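Side-chain contacts in uncharacterized protein (Bacteroides ovatus CL02T12C04, PDB 6PTM), which probably hydrolyses carrageenan from the chain end, as an exo-acting glycoside hydrolase of family GH42: residues T154-D159 against L163-K168; P147-D152 against K168-A173. One frame throughout, in Å; residues are numbered along the deposited sequence.

Contact 1 (T154-D159 against L163-K168); sequences TKVKVD and LVYEGK
L163 turns CG away from its own carbonyl carbon (chi1 -81°); its extended chi2 sends CD1 on opposite CA and leaves CD2 as the branch that meets V158 of the facing strand and V156 just before it. V156 approaches with CG1, the methyl set opposite its backbone N (chi1 177°), 4.0 Å from L163 CD2; V158 uses the other branch, CG2, 3.7 Å from L163 CD2. One leucine methyl thus meets both valines, on the V158-L163 side of an antiparallel beta hairpin. Its backbone pairing is defined by K157 and V164, a hydrogen-bonded pair, and by V158 and L163, a non-hydrogen-bonded pair. V164 N donates to K157 O at 2.7 Å, close to the line of the carbonyl bond (C=O...N 164°); the return bond from K157 N to V164 O measures 3.1 Å and lies in the carbonyl plane. V164 O also receives the CA-H of V156, at 3.4 Å from CA. On the face that carries K157 and V164, V164 CG2 rests against D159 CB, and K157 NZ reaches beyond the hairpin to Q282. Past the paired residues the backbones are joined by a water, which donates to K155 O and accepts from E166 N. K155 CB sits at the edge of the Y165 ring, and E166 CG lies over one ring face. Backbone polar bonds therefore set the pairing, while L163 CD2 adds apolar packing.

Contact 2 (P147-D152 against K168-A173); sequences PTPVVD and KPVFLA
V170 CG1 is the methyl on which this apolar contact converges: P149 CG approaches to 4.0 Å and V151 CG2 to 4.1 Å. Farther along the strand, L172 places CD2 4.4 Å from V151 CG1. Strand 168-175 is consistent with the first strand of the (beta/alpha)8 barrel expected of GH42, and the loop after helix 109-139 packs against it. No strand pairing links the two backbones, since even the nearest CA atoms, those of V151 and V170, are 8.2 Å apart; the contact between the two segments is made by side chains. P149, V151 and V170 all direct their CB atoms at the facing segment, and in both pairs with V170 the side chains run past one another in opposite senses. V170 sets CG1 opposite its own carbonyl carbon (chi1 -63°), which leaves CG2 between the backbone N and that carbon. A small buried area, 121 Å² over both segments, marks this as a local touch within wider packing. In the next shell, Y165 of the neighbouring strand packs on V170; V156, in the loop before strand 157-159, touches V151. The CB of F171 points away from the loop, and its side chain packs on S551 and I554 of helix 551-559. Helix 534-549 takes the hydroxyl of T148 through I545 O, and its N548 packs against both P149 and V170 while N548 OD1 accepts a hydrogen bond from F171 N.

From the N-terminal helices the chain enters the loop 147-152, then passes through 154-159, turns, returns as 163-168 and, after the type I' turn from Y165 to K168, runs on as strand 168-175. Contact 1 closes the short inner hairpin; contact 2 closes the longer loop around it, so the first is nested within the second. They share K168, and their centres are about 8 Å apart. Adjacent strands 162-165 and 168-175 join them: L163 O probably accepts a hydrogen bond from V170 N at 2.8 Å, and L163 CD1 packs on L172 CD1. Y165 also packs against D152, tying the loop to the second strand of the hairpin.

Contact 1 (T154-D159 against L163-K168)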
ATOM      1  N   THR A 154      17.662  -3.374  15.634  1.00 17.63           N
ATOM      2  CA  THR A 154      18.276  -4.705  15.868  1.00 17.68           C
ATOM      3  C   THR A 154      17.341  -5.514  16.771  1.00 19.36           C
ATOM      4  O   THR A 154      17.510  -6.711  16.811  1.00 18.28           O
ATOM      5  CB  THR A 154      19.717  -4.613  16.408  1.00 17.13           C
ATOM      6  OG1 THR A 154      19.724  -4.122  17.745  1.00 17.22           O
ATOM      7  CG2 THR A 154      20.609  -3.700  15.594  1.00 17.25           C
ATOM      8  N   LYS A 155      16.394  -4.895  17.477  1.00 18.95           N
ATOM      9  CA  LYS A 155      15.553  -5.576  18.482  1.00 20.68           C
ATOM     10  C   LYS A 155      14.088  -5.664  18.029  1.00 21.61           C
ATOM     11  O   LYS A 155      13.325  -6.323  18.729  1.00 23.69           O
ATOM     12  CB  LYS A 155      15.684  -4.830  19.816  1.00 24.61           C
ATOM     13  CG  LYS A 155      17.081  -4.885  20.422  1.00 27.72           C
ATOM     14  CD  LYS A 155      17.132  -4.357  21.839  1.00 32.92           C
ATOM     15  CE  LYS A 155      18.518  -4.343  22.466  1.00 37.72           C
ATOM     16  NZ  LYS A 155      19.480  -5.231  21.763  1.00 38.52           N
ATOM     17  N   VAL A 156      13.699  -5.094  16.888  1.00 20.23           N
ATOM     18  CA  VAL A 156      12.264  -5.103  16.446  1.00 18.12           C
ATOM     19  C   VAL A 156      11.912  -6.508  15.974  1.00 19.04           C
ATOM     20  O   VAL A 156      12.730  -7.141  15.249  1.00 16.80           O
ATOM     21  CB  VAL A 156      11.981  -4.035  15.370  1.00 17.73           C
ATOM     22  CG1 VAL A 156      10.542  -4.083  14.868  1.00 19.55           C
ATOM     23  CG2 VAL A 156      12.235  -2.660  15.918  1.00 18.43           C
ATOM     24  N   LYS A 157      10.733  -6.979  16.354  1.00 18.42           N
ATOM     25  CA  LYS A 157      10.205  -8.282  15.888  1.00 18.90           C
ATOM     26  C   LYS A 157       8.799  -8.117  15.307  1.00 18.45           C
ATOM     27  O   LYS A 157       8.033  -7.205  15.747  1.00 17.41           O
ATOM     28  CB  LYS A 157      10.166  -9.275  17.050  1.00 21.10           C
ATOM     29  CG  LYS A 157      11.494  -9.509  17.750  1.00 23.17           C
ATOM     30  CD  LYS A 157      12.497 -10.261  16.917  1.00 25.81           C
ATOM     31  CE  LYS A 157      13.809 -10.409  17.656  1.00 26.89           C
ATOM     32  NZ  LYS A 157      14.824 -11.005  16.760  1.00 27.58           N
ATOM     33  N   VAL A 158       8.449  -9.002  14.375  1.00 17.33           N
ATOM     34  CA  VAL A 158       7.067  -9.117  13.868  1.00 16.37           C
ATOM     35  C   VAL A 158       6.281  -9.913  14.891  1.00 17.75           C
ATOM     36  O   VAL A 158       6.742 -11.002  15.306  1.00 16.15           O
ATOM     37  CB  VAL A 158       6.988  -9.762  12.488  1.00 16.21           C
ATOM     38  CG1 VAL A 158       5.535 -10.027  12.119  1.00 15.95           C
ATOM     39  CG2 VAL A 158       7.656  -8.891  11.456  1.00 16.04           C
ATOM     40  N   ASP A 159       5.125  -9.399  15.267  1.00 16.64           N
ATOM     41  CA  ASP A 159       4.182 -10.165  16.103  1.00 17.67           C
ATOM     42  C   ASP A 159       2.776  -9.915  15.557  1.00 16.85           C
ATOM     43  O   ASP A 159       2.235  -8.812  15.769  1.00 15.72           O
ATOM     44  CB  ASP A 159       4.376  -9.770  17.565  1.00 19.66           C
ATOM     45  CG  ASP A 159       3.460 -10.483  18.534  1.00 21.53           C
ATOM     46  OD1 ASP A 159       2.710 -11.345  18.098  1.00 20.67           O
ATOM     47  OD2 ASP A 159       3.485 -10.130  19.689  1.00 27.27           O
ATOM     48  N   LEU A 163       4.724  -4.522  14.459  1.00 14.40           N
ATOM     49  CA  LEU A 163       6.192  -4.484  14.610  1.00 14.19           C
ATOM     50  C   LEU A 163       6.361  -4.082  16.079  1.00 15.64           C
ATOM     51  O   LEU A 163       5.818  -3.043  16.473  1.00 14.69           O
ATOM     52  CB  LEU A 163       6.792  -3.470  13.641  1.00 14.57           C
ATOM     53  CG  LEU A 163       6.955  -4.002  12.221  1.00 14.44           C
ATOM     54  CD1 LEU A 163       7.487  -2.930  11.301  1.00 13.79           C
ATOM     55  CD2 LEU A 163       7.859  -5.223  12.201  1.00 15.52           C
ATOM     56  N   VAL A 164       7.058  -4.905  16.855  1.00 14.24           N
ATOM     57  CA  VAL A 164       7.132  -4.688  18.324  1.00 15.79           C
ATOM     58  C   VAL A 164       8.540  -4.289  18.778  1.00 15.97           C
ATOM     59  O   VAL A 164       9.501  -4.951  18.413  1.00 13.68           O
ATOM     60  CB  VAL A 164       6.645  -5.948  19.065  1.00 16.81           C
ATOM     61  CG1 VAL A 164       6.858  -5.868  20.564  1.00 17.96           C
ATOM     62  CG2 VAL A 164       5.197  -6.274  18.747  1.00 18.29           C
ATOM     63  N   TYR A 165       8.611  -3.189  19.521  1.00 17.39           N
ATOM     64  CA  TYR A 165       9.840  -2.756  20.221  1.00 19.25           C
ATOM     65  C   TYR A 165       9.501  -2.653  21.707  1.00 20.85           C
ATOM     66  O   TYR A 165       8.622  -1.860  22.066  1.00 18.91           O
ATOM     67  CB  TYR A 165      10.346  -1.425  19.664  1.00 19.00           C
ATOM     68  CG  TYR A 165      11.597  -0.931  20.338  1.00 20.16           C
ATOM     69  CD1 TYR A 165      12.792  -1.628  20.205  1.00 20.97           C
ATOM     70  CD2 TYR A 165      11.606   0.237  21.090  1.00 22.02           C
ATOM     71  CE1 TYR A 165      13.948  -1.225  20.869  1.00 22.07           C
ATOM     72  CE2 TYR A 165      12.767   0.672  21.731  1.00 21.46           C
ATOM     73  CZ  TYR A 165      13.938  -0.062  21.615  1.00 21.90           C
ATOM     74  OH  TYR A 165      15.073   0.348  22.239  1.00 22.53           O
ATOM     75  N   GLU A 166      10.203  -3.417  22.559  1.00 21.80           N
ATOM     76  CA  GLU A 166      10.067  -3.313  24.034  1.00 21.23           C
ATOM     77  C   GLU A 166       8.592  -3.468  24.407  1.00 21.18           C
ATOM     78  O   GLU A 166       8.116  -2.758  25.310  1.00 22.72           O
ATOM     79  CB  GLU A 166      10.651  -1.999  24.551  1.00 23.23           C
ATOM     80  CG  GLU A 166      12.157  -1.935  24.321  1.00 27.35           C
ATOM     81  CD  GLU A 166      12.937  -0.880  25.081  1.00 27.68           C
ATOM     82  OE1 GLU A 166      12.367   0.167  25.436  1.00 29.64           O
ATOM     83  OE2 GLU A 166      14.136  -1.107  25.261  1.00 32.69           O
ATOM     84  N   GLY A 167       7.924  -4.400  23.748  1.00 18.58           N
ATOM     85  CA  GLY A 167       6.562  -4.841  24.054  1.00 20.01           C
ATOM     86  C   GLY A 167       5.488  -3.897  23.532  1.00 17.53           C
ATOM     87  O   GLY A 167       4.376  -4.130  23.851  1.00 17.52           O
ATOM     88  N   LYS A 168       5.818  -2.912  22.716  1.00 16.95           N
ATOM     89  CA  LYS A 168       4.819  -1.992  22.162  1.00 17.64           C
ATOM     90  C   LYS A 168       4.871  -2.016  20.645  1.00 15.94           C
ATOM     91  O   LYS A 168       5.960  -2.122  20.071  1.00 14.97           O
ATOM     92  CB  LYS A 168       5.094  -0.592  22.705  1.00 20.81           C
ATOM     93  CG  LYS A 168       4.718  -0.414  24.164  1.00 24.28           C
ATOM     94  CD  LYS A 168       3.217  -0.446  24.276  1.00 27.04           C
ATOM     95  CE  LYS A 168       2.731  -0.641  25.683  1.00 28.02           C
ATOM     96  NZ  LYS A 168       1.255  -0.611  25.677  1.00 25.59           N
TER
HETATM   97  O   HOH W   1      12.263  -5.136  21.529  1.00 22.43           O

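Contact 2 (P147-D152 against K168-A173)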
ATOM      1  N   PRO A 147       5.344  10.353  25.650  1.00 17.26           N
ATOM      2  CA  PRO A 147       6.482   9.465  25.499  1.00 17.60           C
ATOM      3  C   PRO A 147       6.520   8.845  24.098  1.00 18.28           C
ATOM      4  O   PRO A 147       5.453   8.467  23.547  1.00 16.22           O
ATOM      5  CB  PRO A 147       6.242   8.350  26.537  1.00 19.29           C
ATOM      6  CG  PRO A 147       5.236   8.930  27.535  1.00 20.29           C
ATOM      7  CD  PRO A 147       4.422   9.936  26.735  1.00 19.22           C
ATOM      8  N   THR A 148       7.724   8.660  23.562  1.00 16.35           N
ATOM      9  CA  THR A 148       7.913   8.061  22.220  1.00 16.26           C
ATOM     10  C   THR A 148       9.237   7.305  22.237  1.00 15.87           C
ATOM     11  O   THR A 148      10.174   7.760  22.875  1.00 15.05           O
ATOM     12  CB  THR A 148       7.792   9.134  21.125  1.00 15.72           C
ATOM     13  OG1 THR A 148       7.571   8.459  19.892  1.00 17.18           O
ATOM     14  CG2 THR A 148       9.009  10.021  21.015  1.00 15.85           C
ATOM     15  N   PRO A 149       9.299   6.094  21.636  1.00 15.71           N
ATOM     16  CA  PRO A 149      10.488   5.242  21.740  1.00 16.23           C
ATOM     17  C   PRO A 149      11.613   5.698  20.808  1.00 16.27           C
ATOM     18  O   PRO A 149      11.328   6.249  19.754  1.00 16.78           O
ATOM     19  CB  PRO A 149      10.001   3.873  21.318  1.00 15.36           C
ATOM     20  CG  PRO A 149       8.860   4.183  20.357  1.00 15.93           C
ATOM     21  CD  PRO A 149       8.200   5.431  20.914  1.00 16.05           C
ATOM     22  N   VAL A 150      12.850   5.526  21.262  1.00 16.25           N
ATOM     23  CA  VAL A 150      14.063   5.579  20.416  1.00 17.25           C
ATOM     24  C   VAL A 150      14.258   4.128  19.978  1.00 18.39           C
ATOM     25  O   VAL A 150      14.768   3.346  20.776  1.00 16.39           O
ATOM     26  CB  VAL A 150      15.276   6.157  21.173  1.00 19.20           C
ATOM     27  CG1 VAL A 150      16.517   6.203  20.303  1.00 21.26           C
ATOM     28  CG2 VAL A 150      14.999   7.561  21.709  1.00 20.29           C
ATOM     29  N   VAL A 151      13.784   3.790  18.773  1.00 18.49           N
ATOM     30  CA  VAL A 151      13.697   2.384  18.284  1.00 19.09           C
ATOM     31  C   VAL A 151      15.097   1.893  17.901  1.00 18.35           C
ATOM     32  O   VAL A 151      15.704   2.434  16.977  1.00 16.50           O
ATOM     33  CB  VAL A 151      12.712   2.232  17.103  1.00 19.87           C
ATOM     34  CG1 VAL A 151      12.670   0.802  16.619  1.00 19.47           C
ATOM     35  CG2 VAL A 151      11.310   2.722  17.471  1.00 18.68           C
ATOM     36  N   ASP A 152      15.528   0.821  18.542  1.00 18.24           N
ATOM     37  CA  ASP A 152      16.703   0.043  18.110  1.00 18.40           C
ATOM     38  C   ASP A 152      16.217  -1.052  17.160  1.00 17.57           C
ATOM     39  O   ASP A 152      15.611  -2.041  17.603  1.00 16.57           O
ATOM     40  CB  ASP A 152      17.451  -0.497  19.320  1.00 19.62           C
ATOM     41  CG  ASP A 152      18.638  -1.377  18.967  1.00 20.21           C
ATOM     42  OD1 ASP A 152      18.860  -1.690  17.771  1.00 19.77           O
ATOM     43  OD2 ASP A 152      19.310  -1.770  19.914  1.00 19.76           O
ATOM     44  N   LYS A 168       5.818  -2.912  22.716  1.00 16.95           N
ATOM     45  CA  LYS A 168       4.819  -1.992  22.162  1.00 17.64           C
ATOM     46  C   LYS A 168       4.871  -2.016  20.645  1.00 15.94           C
ATOM     47  O   LYS A 168       5.960  -2.122  20.071  1.00 14.97           O
ATOM     48  CB  LYS A 168       5.094  -0.592  22.705  1.00 20.81           C
ATOM     49  CG  LYS A 168       4.718  -0.414  24.164  1.00 24.28           C
ATOM     50  CD  LYS A 168       3.217  -0.446  24.276  1.00 27.04           C
ATOM     51  CE  LYS A 168       2.731  -0.641  25.683  1.00 28.02           C
ATOM     52  NZ  LYS A 168       1.255  -0.611  25.677  1.00 25.59           N
ATOM     53  N   PRO A 169       3.710  -1.803  19.977  1.00 15.55           N
ATOM     54  CA  PRO A 169       3.673  -1.574  18.533  1.00 14.53           C
ATOM     55  C   PRO A 169       4.455  -0.301  18.176  1.00 13.56           C
ATOM     56  O   PRO A 169       4.295   0.762  18.855  1.00 13.55           O
ATOM     57  CB  PRO A 169       2.180  -1.462  18.148  1.00 15.00           C
ATOM     58  CG  PRO A 169       1.406  -1.696  19.430  1.00 15.82           C
ATOM     59  CD  PRO A 169       2.372  -1.691  20.590  1.00 15.49           C
ATOM     60  N   VAL A 170       5.264  -0.415  17.113  1.00 12.93           N
ATOM     61  CA  VAL A 170       5.915   0.743  16.452  1.00 13.12           C
ATOM     62  C   VAL A 170       5.624   0.674  14.944  1.00 13.51           C
ATOM     63  O   VAL A 170       5.156  -0.375  14.447  1.00 15.63           O
ATOM     64  CB  VAL A 170       7.422   0.831  16.755  1.00 13.22           C
ATOM     65  CG1 VAL A 170       7.673   1.059  18.233  1.00 13.83           C
ATOM     66  CG2 VAL A 170       8.198  -0.384  16.262  1.00 13.01           C
ATOM     67  N   PHE A 171       5.888   1.779  14.272  1.00 13.02           N
ATOM     68  CA  PHE A 171       5.749   1.976  12.818  1.00 13.92           C
ATOM     69  C   PHE A 171       7.097   2.436  12.263  1.00 13.87           C
ATOM     70  O   PHE A 171       7.694   3.363  12.825  1.00 14.55           O
ATOM     71  CB  PHE A 171       4.587   2.940  12.556  1.00 13.04           C
ATOM     72  CG  PHE A 171       3.310   2.486  13.231  1.00 13.16           C
ATOM     73  CD1 PHE A 171       2.624   1.366  12.763  1.00 13.28           C
ATOM     74  CD2 PHE A 171       2.830   3.130  14.360  1.00 11.94           C
ATOM     75  CE1 PHE A 171       1.483   0.910  13.409  1.00 13.26           C
ATOM     76  CE2 PHE A 171       1.712   2.650  15.020  1.00 11.80           C
ATOM     77  CZ  PHE A 171       1.039   1.552  14.540  1.00 12.94           C
ATOM     78  N   LEU A 172       7.525   1.848  11.147  1.00 14.54           N
ATOM     79  CA  LEU A 172       8.891   2.035  10.612  1.00 14.85           C
ATOM     80  C   LEU A 172       8.875   2.805   9.282  1.00 14.92           C
ATOM     81  O   LEU A 172       8.031   2.511   8.393  1.00 14.11           O
ATOM     82  CB  LEU A 172       9.583   0.684  10.458  1.00 16.28           C
ATOM     83  CG  LEU A 172       9.759  -0.147  11.735  1.00 20.07           C
ATOM     84  CD1 LEU A 172      10.655  -1.358  11.428  1.00 21.57           C
ATOM     85  CD2 LEU A 172      10.302   0.660  12.934  1.00 19.19           C
ATOM     86  N   ALA A 173       9.819   3.727   9.134  1.00 14.15           N
ATOM     87  CA  ALA A 173      10.088   4.419   7.855  1.00 15.30           C
ATOM     88  C   ALA A 173      11.583   4.388   7.570  1.00 15.46           C
ATOM     89  O   ALA A 173      12.373   4.724   8.483  1.00 16.89           O
ATOM     90  CB  ALA A 173       9.588   5.827   7.908  1.00 14.62           C
TER